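Local coordinates for protein putative ABC transporter (Thermobispora bispora, PDB 4PE6) that is probably the solute-binding component of an ABC transporter, perhaps for carbohydrates, and holds a trihydroxybutanoic acid in this crystal, at residues F112-I116 with S158-A162; A121-S127 with K282-I288. All coordinates share one frame; numbering follows the deposited sequence.

Interaction 1: F112-I116 with S158-A162; sequences FDSAI and SQPEA. With LTH ((2R,3S)-2,3,4-trihydroxybutanoic acid), chain C.
The N-H of Ala115 meets Gln159 OE1 from above the amide: the donor stands 65° out of the carbonyl plane. The bond is still short, with Ala115 N to Gln159 OE1 at 2.9 Å, and nearly straight at the hydrogen, 171°. It spans the cleft of a two-lobed periplasmic-binding-protein fold. One side is the loop after strand 108-112. The other is the first turn of helix 159-173, with Ser158 at the N-cap. The first torsion of Gln159, chi1 175°, points CG away from the backbone N, and the chain then bends at chi2. This lays CG and CD against the Ala115 carbonyl and brings the amide up to the loop. If an alanine took the place of Gln159, the N-H of Ala115 would probably be left without its mate and a gap would open beside the loop. Pro160 packs beside Gln159. Pro160 CD lies 3.2 Å from Ser114 OG, and Pro160 CG sits near the carbonyl oxygen of Asp113. Pro160 CB faces C4 of the bound trihydroxybutanoic acid at 4.0 Å, so the proline forms part of the pocket wall. Asp113 grips the same ligand with both carboxylate oxygens. Asp113 OD1 accepts from ligand O4 at 2.5 Å, and Asp113 OD2 accepts from ligand O2 at 2.6 Å. Gln263 also donates to Asp113 OD1 and Asn88 to Asp113 OD2, which should fix the rotation of the carboxylate. Phe128 of helix 128-142 touches Asp113, Gln159 and Pro160. A water makes a second bridge between the segments. The water oxygen accepts from Gln159 N, at the helix start, at 3.0 Å and donates to Ser114 OG at 2.9 Å. Ser114 OG in turn donates to the carbonyl oxygen of Asp113 at 2.6 Å.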
loop_
_atom_site.group_PDB
_atom_site.type_symbol
_atom_site.label_atom_id
_atom_site.label_comp_id
_atom_site.label_asym_id
_atom_site.label_seq_id
_atom_site.Cartn_x
_atom_site.Cartn_y
_atom_site.Cartn_z
ATOM N N PHE A 112 -1.425 -2.074 10.787
ATOM C CA PHE A 112 -1.785 -1.140 9.735
ATOM C C PHE A 112 -1.511 -1.690 8.350
ATOM O O PHE A 112 -0.756 -2.645 8.190
ATOM C CB PHE A 112 -1.159 0.255 9.923
ATOM C CG PHE A 112 0.311 0.296 9.665
ATOM C CD1 PHE A 112 1.193 -0.101 10.646
ATOM C CD2 PHE A 112 0.804 0.686 8.434
ATOM C CE1 PHE A 112 2.571 -0.058 10.426
ATOM C CE2 PHE A 112 2.158 0.711 8.200
ATOM C CZ PHE A 112 3.039 0.335 9.186
ATOM N N ASP A 113 -2.161 -1.087 7.362
ATOM C CA ASP A 113 -2.095 -1.514 5.972
ATOM C C ASP A 113 -2.410 -2.993 5.831
ATOM O O ASP A 113 -1.802 -3.703 5.016
ATOM C CB ASP A 113 -0.704 -1.199 5.394
ATOM C CG ASP A 113 -0.609 -1.477 3.905
ATOM O OD1 ASP A 113 -1.537 -1.082 3.182
ATOM O OD2 ASP A 113 0.403 -2.089 3.460
ATOM N N SER A 114 -3.368 -3.445 6.641
ATOM C CA SER A 114 -3.842 -4.818 6.653
ATOM C C SER A 114 -5.004 -4.915 7.636
ATOM O O SER A 114 -5.131 -4.087 8.546
ATOM C CB SER A 114 -2.766 -5.796 7.094
ATOM O OG SER A 114 -1.919 -6.157 6.002
ATOM N N ALA A 115 -5.809 -5.950 7.445
ATOM C CA ALA A 115 -6.871 -6.321 8.376
ATOM C C ALA A 115 -6.664 -7.783 8.734
ATOM O O ALA A 115 -6.713 -8.645 7.859
ATOM C CB ALA A 115 -8.213 -6.157 7.710
ATOM N N ILE A 116 -6.443 -8.076 9.998
ATOM C CA ILE A 116 -6.284 -9.459 10.425
ATOM C C ILE A 116 -7.067 -9.683 11.696
ATOM O O ILE A 116 -7.429 -8.738 12.385
ATOM C CB ILE A 116 -4.802 -9.848 10.668
ATOM C CG1 ILE A 116 -4.187 -9.048 11.825
ATOM C CG2 ILE A 116 -3.989 -9.633 9.408
ATOM C CD1 ILE A 116 -2.689 -9.260 11.979
ATOM N N SER A 158 0.627 -11.605 1.680
ATOM C CA SER A 158 -0.058 -10.636 2.547
ATOM C C SER A 158 -1.605 -10.703 2.439
ATOM O O SER A 158 -2.167 -11.172 1.450
ATOM C CB SER A 158 0.433 -9.205 2.283
ATOM O OG SER A 158 -0.058 -8.712 1.050
ATOM N N GLN A 159 -2.279 -10.234 3.478
ATOM C CA GLN A 159 -3.758 -10.207 3.473
ATOM C C GLN A 159 -4.348 -9.267 2.401
ATOM O O GLN A 159 -5.263 -9.658 1.666
ATOM C CB GLN A 159 -4.290 -9.889 4.873
ATOM C CG GLN A 159 -5.807 -9.705 4.968
ATOM C CD GLN A 159 -6.260 -8.290 4.698
ATOM O OE1 GLN A 159 -5.503 -7.320 4.858
ATOM N NE2 GLN A 159 -7.494 -8.155 4.265
ATOM N N PRO A 160 -3.840 -8.035 2.292
ATOM C CA PRO A 160 -4.395 -7.199 1.244
ATOM C C PRO A 160 -4.245 -7.778 -0.151
ATOM O O PRO A 160 -5.170 -7.679 -0.948
ATOM C CB PRO A 160 -3.606 -5.877 1.370
ATOM C CG PRO A 160 -3.136 -5.859 2.780
ATOM C CD PRO A 160 -2.873 -7.303 3.122
ATOM N N GLU A 161 -3.097 -8.372 -0.461
ATOM C CA GLU A 161 -2.908 -8.945 -1.786
ATOM C C GLU A 161 -3.921 -10.046 -2.050
ATOM O O GLU A 161 -4.503 -10.129 -3.137
ATOM C CB GLU A 161 -1.504 -9.502 -1.977
ATOM C CG GLU A 161 -1.209 -9.851 -3.433
ATOM C CD GLU A 161 -1.829 -11.153 -3.911
ATOM O OE1 GLU A 161 -1.960 -12.096 -3.085
ATOM O OE2 GLU A 161 -2.138 -11.231 -5.131
ATOM N N ALA A 162 -4.154 -10.887 -1.057
ATOM C CA ALA A 162 -5.059 -11.984 -1.273
ATOM C C ALA A 162 -6.470 -11.444 -1.554
ATOM O O ALA A 162 -7.161 -11.941 -2.443
ATOM C CB ALA A 162 -5.043 -12.949 -0.090
HETATM O O1 LTH C . 2.173 -1.817 -2.180
HETATM C C1 LTH C . 2.340 -2.323 -1.010
HETATM O O LTH C . 3.401 -2.810 -0.565
HETATM C C2 LTH C . 1.160 -2.252 -0.010
HETATM O O2 LTH C . 1.495 -2.912 1.237
HETATM C C3 LTH C . -0.086 -2.917 -0.556
HETATM O O3 LTH C . 0.188 -4.284 -0.857
HETATM C C4 LTH C . -1.190 -2.865 0.518
HETATM O O4 LTH C . -1.503 -1.459 0.704
HETATM O O HOH W 1 -0.799 -8.809 5.604
#

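Interaction 2: A121-S127 with K282-I288; sequences AYILQNS and KQMTFPI
Lys282 curls over the ring of Tyr122 and gives up more surface here than any other residue. Its chain bends at chi2 and chi3. This sets CD over the ring face and Lys282 NZ 4.4 Å from the Tyr122 ring centroid, 14° off the normal, a cation-pi contact. NZ also donates to the carbonyl oxygen of Pro119. Lys282 O accepts from Ile123 N at 2.8 Å. Met284, a selenomethionine, comes next. Met284 N donates to Ile123 O, and Met284 O accepts from Gln125 N at 2.9 Å. Met284 CE lies 4.2 Å from Tyr122 CB, while SE leans on Leu124. Ile325 of helix 315-327 touches it as well. Leu124 CD1 also lies over one face of the Phe286 ring. At the far end, Asn126 ND2 donates to Gln125 O at 3.0 Å. Phe286 N reaches that oxygen from the opposite face of its plane. Asn126 OD1 accepts from Asp260 N, and Asn126 CB packs on Ile288 CG2 at 3.6 Å. The two strands run parallel, 24° apart. Strand 283-290 returns late in the chain to extend the first lobe's sheet beyond strand 122-126, which itself follows strand 108-112, the order of a type I periplasmic binding protein.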
loop_
_atom_site.group_PDB
_atom_site.type_symbol
_atom_site.label_atom_id
_atom_site.label_comp_id
_atom_site.label_asym_id
_atom_site.label_seq_id
_atom_site.Cartn_x
_atom_site.Cartn_y
_atom_site.Cartn_z
ATOM N N ALA A 121 -5.413 -6.238 18.929
ATOM C CA ALA A 121 -4.841 -5.162 18.118
ATOM C C ALA A 121 -5.913 -4.247 17.574
ATOM O O ALA A 121 -7.076 -4.653 17.398
ATOM C CB ALA A 121 -4.044 -5.748 16.964
ATOM N N TYR A 122 -5.517 -3.016 17.295
ATOM C CA TYR A 122 -6.320 -2.074 16.540
ATOM C C TYR A 122 -5.907 -2.110 15.068
ATOM O O TYR A 122 -4.711 -2.086 14.740
ATOM C CB TYR A 122 -6.129 -0.662 17.109
ATOM C CG TYR A 122 -6.693 -0.510 18.513
ATOM C CD1 TYR A 122 -5.982 -0.936 19.624
ATOM C CD2 TYR A 122 -7.979 0.033 18.722
ATOM C CE1 TYR A 122 -6.501 -0.826 20.905
ATOM C CE2 TYR A 122 -8.495 0.166 19.997
ATOM C CZ TYR A 122 -7.757 -0.257 21.078
ATOM O OH TYR A 122 -8.297 -0.127 22.341
ATOM N N ILE A 123 -6.896 -2.182 14.185
ATOM C CA ILE A 123 -6.666 -2.230 12.744
ATOM C C ILE A 123 -6.885 -0.846 12.078
ATOM O O ILE A 123 -7.956 -0.219 12.217
ATOM C CB ILE A 123 -7.579 -3.269 12.070
ATOM C CG1 ILE A 123 -7.061 -4.713 12.251
ATOM C CG2 ILE A 123 -7.634 -3.020 10.562
ATOM C CD1 ILE A 123 -6.669 -5.130 13.652
ATOM N N LEU A 124 -5.888 -0.405 11.312
ATOM C CA LEU A 124 -5.989 0.815 10.530
ATOM C C LEU A 124 -5.567 0.473 9.116
ATOM O O LEU A 124 -4.409 0.171 8.869
ATOM C CB LEU A 124 -5.098 1.913 11.099
ATOM C CG LEU A 124 -5.350 3.310 10.508
ATOM C CD1 LEU A 124 -4.925 4.358 11.520
ATOM C CD2 LEU A 124 -4.639 3.544 9.158
ATOM N N GLN A 125 -6.519 0.509 8.202
ATOM C CA GLN A 125 -6.315 -0.003 6.855
ATOM C C GLN A 125 -6.771 0.989 5.801
ATOM O O GLN A 125 -7.159 2.116 6.114
ATOM C CB GLN A 125 -7.038 -1.354 6.717
ATOM C CG GLN A 125 -8.564 -1.245 6.720
ATOM C CD GLN A 125 -9.204 -2.571 6.425
ATOM O OE1 GLN A 125 -9.688 -3.228 7.322
ATOM N NE2 GLN A 125 -9.158 -2.999 5.164
ATOM N N ASN A 126 -6.707 0.571 4.549
ATOM C CA ASN A 126 -7.377 1.239 3.460
ATOM C C ASN A 126 -8.344 0.233 2.858
ATOM O O ASN A 126 -8.237 -0.982 3.105
ATOM C CB ASN A 126 -6.385 1.657 2.346
ATOM C CG ASN A 126 -5.576 2.932 2.644
ATOM O OD1 ASN A 126 -4.782 3.354 1.788
ATOM N ND2 ASN A 126 -5.708 3.506 3.834
ATOM N N SER A 127 -9.244 0.711 2.011
ATOM C CA SER A 127 -10.108 -0.220 1.238
ATOM C C SER A 127 -9.342 -0.849 0.072
ATOM O O SER A 127 -9.243 -0.285 -1.015
ATOM C CB SER A 127 -11.357 0.451 0.702
ATOM O OG SER A 127 -12.076 -0.470 -0.102
ATOM N N LYS A 282 -11.829 -0.474 16.974
ATOM C CA LYS A 282 -10.920 -1.585 16.715
ATOM C C LYS A 282 -10.586 -1.709 15.232
ATOM O O LYS A 282 -9.561 -2.302 14.877
ATOM C CB LYS A 282 -11.517 -2.929 17.185
ATOM C CG LYS A 282 -11.783 -3.049 18.683
ATOM C CD LYS A 282 -10.517 -3.051 19.540
ATOM C CE LYS A 282 -9.809 -4.401 19.502
ATOM N NZ LYS A 282 -8.704 -4.476 20.498
ATOM N N GLN A 283 -11.483 -1.216 14.380
ATOM C CA GLN A 283 -11.279 -1.255 12.933
ATOM C C GLN A 283 -11.493 0.140 12.367
ATOM O O GLN A 283 -12.512 0.767 12.622
ATOM C CB GLN A 283 -12.218 -2.270 12.277
ATOM C CG GLN A 283 -11.864 -2.561 10.815
ATOM C CD GLN A 283 -12.264 -1.440 9.865
ATOM O OE1 GLN A 283 -13.285 -0.784 10.062
ATOM N NE2 GLN A 283 -11.447 -1.207 8.836
HETATM N N MSE A 284 -10.516 0.625 11.611
HETATM C CA MSE A 284 -10.586 1.955 11.014
HETATM C C MSE A 284 -10.192 1.879 9.559
HETATM O O MSE A 284 -9.100 1.412 9.214
HETATM C CB MSE A 284 -9.663 2.930 11.746
HETATM C CG MSE A 284 -9.937 3.083 13.234
HETATM SE SE MSE A 284 -8.518 4.131 14.128
HETATM C CE MSE A 284 -7.640 2.480 14.745
ATOM N N THR A 285 -11.072 2.336 8.686
ATOM C CA THR A 285 -10.736 2.459 7.269
ATOM C C THR A 285 -10.366 3.887 6.901
ATOM O O THR A 285 -11.173 4.813 6.993
ATOM C CB THR A 285 -11.859 1.921 6.369
ATOM O OG1 THR A 285 -11.992 0.515 6.601
ATOM C CG2 THR A 285 -11.524 2.121 4.920
ATOM N N PHE A 286 -9.115 4.054 6.489
ATOM C CA PHE A 286 -8.613 5.319 5.993
ATOM C C PHE A 286 -8.584 5.292 4.443
ATOM O O PHE A 286 -8.732 4.221 3.834
ATOM C CB PHE A 286 -7.208 5.587 6.572
ATOM C CG PHE A 286 -7.222 6.276 7.913
ATOM C CD1 PHE A 286 -7.878 5.721 8.992
ATOM C CD2 PHE A 286 -6.564 7.487 8.088
ATOM C CE1 PHE A 286 -7.903 6.354 10.228
ATOM C CE2 PHE A 286 -6.578 8.128 9.322
ATOM C CZ PHE A 286 -7.260 7.571 10.394
ATOM N N PRO A 287 -8.401 6.458 3.804
ATOM C CA PRO A 287 -8.559 6.558 2.358
ATOM C C PRO A 287 -7.339 6.179 1.542
ATOM O O PRO A 287 -6.206 6.535 1.883
ATOM C CB PRO A 287 -8.866 8.048 2.136
ATOM C CG PRO A 287 -8.168 8.729 3.275
ATOM C CD PRO A 287 -8.356 7.794 4.436
ATOM N N ILE A 288 -7.606 5.518 0.420
ATOM C CA ILE A 288 -6.579 5.244 -0.587
ATOM C C ILE A 288 -6.191 6.548 -1.323
ATOM O O ILE A 288 -6.734 7.619 -1.033
ATOM C CB ILE A 288 -7.081 4.208 -1.610
ATOM C CG1 ILE A 288 -8.343 4.723 -2.326
ATOM C CG2 ILE A 288 -7.334 2.849 -0.945
ATOM C CD1 ILE A 288 -8.751 3.881 -3.524
HETATM O O HOH W 2 -5.063 6.439 4.277
HETATM O O HOH W 3 -9.959 3.301 1.595
#

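How the interactions relate
The two contacts meet at the inner end of the first lobe's sheet. Strand 108-112 leads into the loop of interaction 1 and lies beside strand 122-126 of interaction 2. Asp113 N is probably hydrogen-bonded to Leu124 O at 3.0 Å, and Ala115 CB packs on Gln125 OE1. Interaction 1 is small and buried, mostly polar, and holds ligand, water and a side-chain amide between the lobes. Interaction 2 buries far more surface. It is an extended backbone pairing within one sheet, with an apolar face under helices and an exposed lysine end. The sheet thus carries the loop that presents Asp113 to the ligand.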